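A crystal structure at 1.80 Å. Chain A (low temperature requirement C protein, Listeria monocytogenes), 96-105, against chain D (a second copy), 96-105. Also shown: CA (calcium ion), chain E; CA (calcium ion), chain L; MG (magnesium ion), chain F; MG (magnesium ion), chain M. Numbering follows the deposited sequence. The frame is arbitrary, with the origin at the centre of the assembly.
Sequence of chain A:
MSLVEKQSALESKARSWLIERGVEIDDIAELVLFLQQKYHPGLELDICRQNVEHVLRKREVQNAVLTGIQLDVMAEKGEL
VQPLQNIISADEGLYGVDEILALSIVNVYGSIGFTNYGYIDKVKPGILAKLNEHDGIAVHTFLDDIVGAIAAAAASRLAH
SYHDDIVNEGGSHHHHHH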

# COMPACT_ATOMS: atom_id res chain seq x y z
N GLY A 96 14.34 1.33 0.59
CA GLY A 96 13.08 1.41 1.29
C GLY A 96 12.33 0.11 1.50
O GLY A 96 11.13 0.13 1.78
N VAL A 97 13.02 -1.03 1.36
CA VAL A 97 12.35 -2.30 1.54
C VAL A 97 11.96 -2.50 3.00
O VAL A 97 10.94 -3.13 3.29
CB VAL A 97 13.22 -3.49 1.02
CG1 VAL A 97 12.49 -4.81 1.22
CG2 VAL A 97 13.53 -3.29 -0.46
N ASP A 98 12.76 -1.96 3.93
CA ASP A 98 12.44 -2.09 5.35
C ASP A 98 11.16 -1.33 5.69
O ASP A 98 10.36 -1.79 6.51
CB ASP A 98 13.62 -1.63 6.24
CG ASP A 98 14.23 -0.30 5.82
OD1 ASP A 98 14.54 -0.12 4.62
OD2 ASP A 98 14.43 0.57 6.70
N GLU A 99 10.94 -0.19 5.05
CA GLU A 99 9.73 0.60 5.29
C GLU A 99 8.51 -0.10 4.67
O GLU A 99 7.39 -0.00 5.18
CB GLU A 99 9.86 2.01 4.70
CG GLU A 99 10.79 2.95 5.47
CD GLU A 99 12.28 2.78 5.13
OE1 GLU A 99 12.63 1.90 4.32
OE2 GLU A 99 13.10 3.53 5.68
N ILE A 100 8.72 -0.80 3.57
CA ILE A 100 7.65 -1.52 2.88
C ILE A 100 7.15 -2.68 3.74
O ILE A 100 5.95 -2.86 3.94
CB ILE A 100 8.14 -2.07 1.51
CG1 ILE A 100 8.25 -0.93 0.49
CG2 ILE A 100 7.23 -3.17 1.02
CD1 ILE A 100 6.93 -0.32 0.11
N LEU A 101 8.09 -3.47 4.24
CA LEU A 101 7.75 -4.61 5.08
C LEU A 101 6.98 -4.16 6.32
O LEU A 101 5.98 -4.76 6.70
CB LEU A 101 9.02 -5.36 5.48
CG LEU A 101 8.85 -6.54 6.42
CD1 LEU A 101 8.02 -7.63 5.75
CD2 LEU A 101 10.22 -7.06 6.81
N ALA A 102 7.47 -3.10 6.96
CA ALA A 102 6.84 -2.58 8.17
C ALA A 102 5.44 -2.01 7.93
O ALA A 102 4.57 -2.06 8.81
CB ALA A 102 7.73 -1.52 8.80
N LEU A 103 5.19 -1.48 6.73
CA LEU A 103 3.87 -0.93 6.46
C LEU A 103 2.83 -2.06 6.50
O LEU A 103 1.67 -1.82 6.80
CB LEU A 103 3.83 -0.25 5.09
CG LEU A 103 2.53 0.53 4.82
CD1 LEU A 103 2.51 1.77 5.71
CD2 LEU A 103 2.44 0.93 3.35
N SER A 104 3.26 -3.29 6.21
CA SER A 104 2.34 -4.42 6.23
C SER A 104 1.88 -4.69 7.67
O SER A 104 0.80 -5.25 7.89
CB SER A 104 3.01 -5.67 5.65
OG SER A 104 3.97 -6.22 6.53
N ILE A 105 2.70 -4.30 8.64
CA ILE A 105 2.36 -4.47 10.04
C ILE A 105 1.33 -3.40 10.38
O ILE A 105 0.31 -3.67 11.00
CB ILE A 105 3.60 -4.30 10.95
CG1 ILE A 105 4.56 -5.47 10.73
CG2 ILE A 105 3.17 -4.20 12.41
CD1 ILE A 105 5.88 -5.33 11.50
N GLY D 96 2.51 -13.72 3.25
CA GLY D 96 2.34 -12.71 2.22
C GLY D 96 3.44 -11.68 2.05
O GLY D 96 3.25 -10.69 1.35
N VAL D 97 4.60 -11.90 2.66
CA VAL D 97 5.69 -10.95 2.53
C VAL D 97 6.18 -10.88 1.08
O VAL D 97 6.59 -9.81 0.61
CB VAL D 97 6.88 -11.31 3.47
CG1 VAL D 97 8.02 -10.32 3.30
CG2 VAL D 97 6.39 -11.32 4.91
N ASP D 98 6.12 -11.99 0.36
CA ASP D 98 6.55 -11.97 -1.03
C ASP D 98 5.62 -11.08 -1.87
O ASP D 98 6.09 -10.35 -2.75
CB ASP D 98 6.66 -13.40 -1.60
CG ASP D 98 5.47 -14.28 -1.29
OD1 ASP D 98 5.08 -14.41 -0.11
OD2 ASP D 98 4.93 -14.89 -2.24
N GLU D 99 4.32 -11.11 -1.58
CA GLU D 99 3.38 -10.27 -2.32
C GLU D 99 3.54 -8.79 -1.94
O GLU D 99 3.31 -7.89 -2.75
CB GLU D 99 1.93 -10.71 -2.07
CG GLU D 99 1.53 -12.03 -2.76
CD GLU D 99 1.94 -13.28 -1.99
OE1 GLU D 99 2.68 -13.16 -0.98
OE2 GLU D 99 1.52 -14.39 -2.39
N ILE D 100 3.93 -8.54 -0.69
CA ILE D 100 4.14 -7.18 -0.19
C ILE D 100 5.32 -6.55 -0.93
O ILE D 100 5.25 -5.42 -1.43
CB ILE D 100 4.43 -7.19 1.34
CG1 ILE D 100 3.13 -7.46 2.12
CG2 ILE D 100 5.05 -5.88 1.78
CD1 ILE D 100 2.09 -6.37 1.95
N LEU D 101 6.42 -7.30 -0.99
CA LEU D 101 7.62 -6.83 -1.66
C LEU D 101 7.35 -6.58 -3.15
O LEU D 101 7.78 -5.58 -3.71
CB LEU D 101 8.75 -7.86 -1.49
CG LEU D 101 10.10 -7.49 -2.12
CD1 LEU D 101 10.64 -6.22 -1.47
CD2 LEU D 101 11.08 -8.64 -1.94
N ALA D 102 6.60 -7.49 -3.77
CA ALA D 102 6.27 -7.36 -5.19
C ALA D 102 5.41 -6.13 -5.45
O ALA D 102 5.56 -5.46 -6.48
CB ALA D 102 5.55 -8.62 -5.68
N LEU D 103 4.51 -5.82 -4.52
CA LEU D 103 3.65 -4.66 -4.68
C LEU D 103 4.45 -3.37 -4.82
O LEU D 103 4.03 -2.46 -5.52
CB LEU D 103 2.69 -4.52 -3.48
CG LEU D 103 1.61 -3.46 -3.68
CD1 LEU D 103 0.66 -3.91 -4.78
CD2 LEU D 103 0.84 -3.24 -2.37
N SER D 104 5.60 -3.28 -4.15
CA SER D 104 6.41 -2.06 -4.23
C SER D 104 6.94 -1.88 -5.65
O SER D 104 7.21 -0.76 -6.08
CB SER D 104 7.57 -2.10 -3.22
OG SER D 104 8.55 -3.06 -3.58
N ILE D 105 7.11 -2.98 -6.37
CA ILE D 105 7.57 -2.92 -7.75
C ILE D 105 6.43 -2.39 -8.62
O ILE D 105 6.62 -1.47 -9.41
CB ILE D 105 8.02 -4.31 -8.26
CG1 ILE D 105 9.28 -4.74 -7.49
CG2 ILE D 105 8.29 -4.26 -9.76
CD1 ILE D 105 9.78 -6.14 -7.84
CA CA E . 15.06 2.26 4.75
CA CA L . 3.07 -15.61 -0.65
MG MG F . 14.84 0.76 8.67
MG MG M . 5.48 -15.78 -4.05
O HOH W 1 15.85 3.39 6.86
O HOH W 2 15.37 4.58 3.96
O HOH W 3 17.39 1.68 4.83
O HOH W 4 13.78 2.54 8.71
O HOH W 5 16.50 1.68 9.22

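The two helices, each spanning 97-105, meet at 124° between their N-to-C directions, with their axes 9.5 Å apart at closest approach. The contact is near-symmetric and small, burying 333 Å² summed over both sides, and no hydrogen bond crosses it. Shape and apolar packing must therefore do the work. Most covered are Ile A100 (67 Å²) and Ile D100 (63 Å²), then Leu A101 and Leu D101 (42 Å² each), with about 30 Å² for each valine and serine.

The central bump is isoleucine. Ile A100 and Ile D100 both point their CA-to-CB bonds toward the partner helix and meet at their branch methyls, CG2 of Ile A100 lying 3.6 Å from CG2 of Ile D100. Beta-branching suits this position because it places a methyl close to the backbone. The other arm of each residue, with chi1 and chi2 both m, reaches along the partner helix to a serine: CD1 of Ile A100 lies 3.8 Å from CB of Ser D104, and CD1 of Ile D100 lies 3.9 Å from CB of Ser A104.

Serine provides the low ground for that arm. Its side chain is small, and its hydroxyl is turned back to its own helix: OG of Ser A104 donates to O of Leu A101 at a very short 2.5 Å, and OG of Ser D104 donates to O of Leu D101 at 2.6 Å. With chi1 in p, the polar group is satisfied locally while CB meets the isoleucine methyl.

Next to the central pair are two matched valine-leucine contacts. CG1 of Val A97 touches CD1 of Leu D101 at 3.6 Å, and CD1 of Leu A101 touches CG1 of Val D97 at the same distance. These residues leave their helices sideways, but leucine has the length to bring its end nearer, in the t, p rotamer, while the shorter valine, chi1 t, offers a methyl to receive it.

The residues between positions 97 and 100 bind metal instead. Asp A98 and Glu A99 make no contact with the chain D stretch; both carboxylates bind a calcium ion, with OD1 of Asp A98 2.4 Å and OE1 of Glu A99 2.5 Å from CA of chain E, and Asp D98 and Glu D99 repeat the arrangement around the second calcium. The design rule is economical: positions 97, 100, 101 and 104 form a packing stripe, while the adjacent acidic pair binds metal.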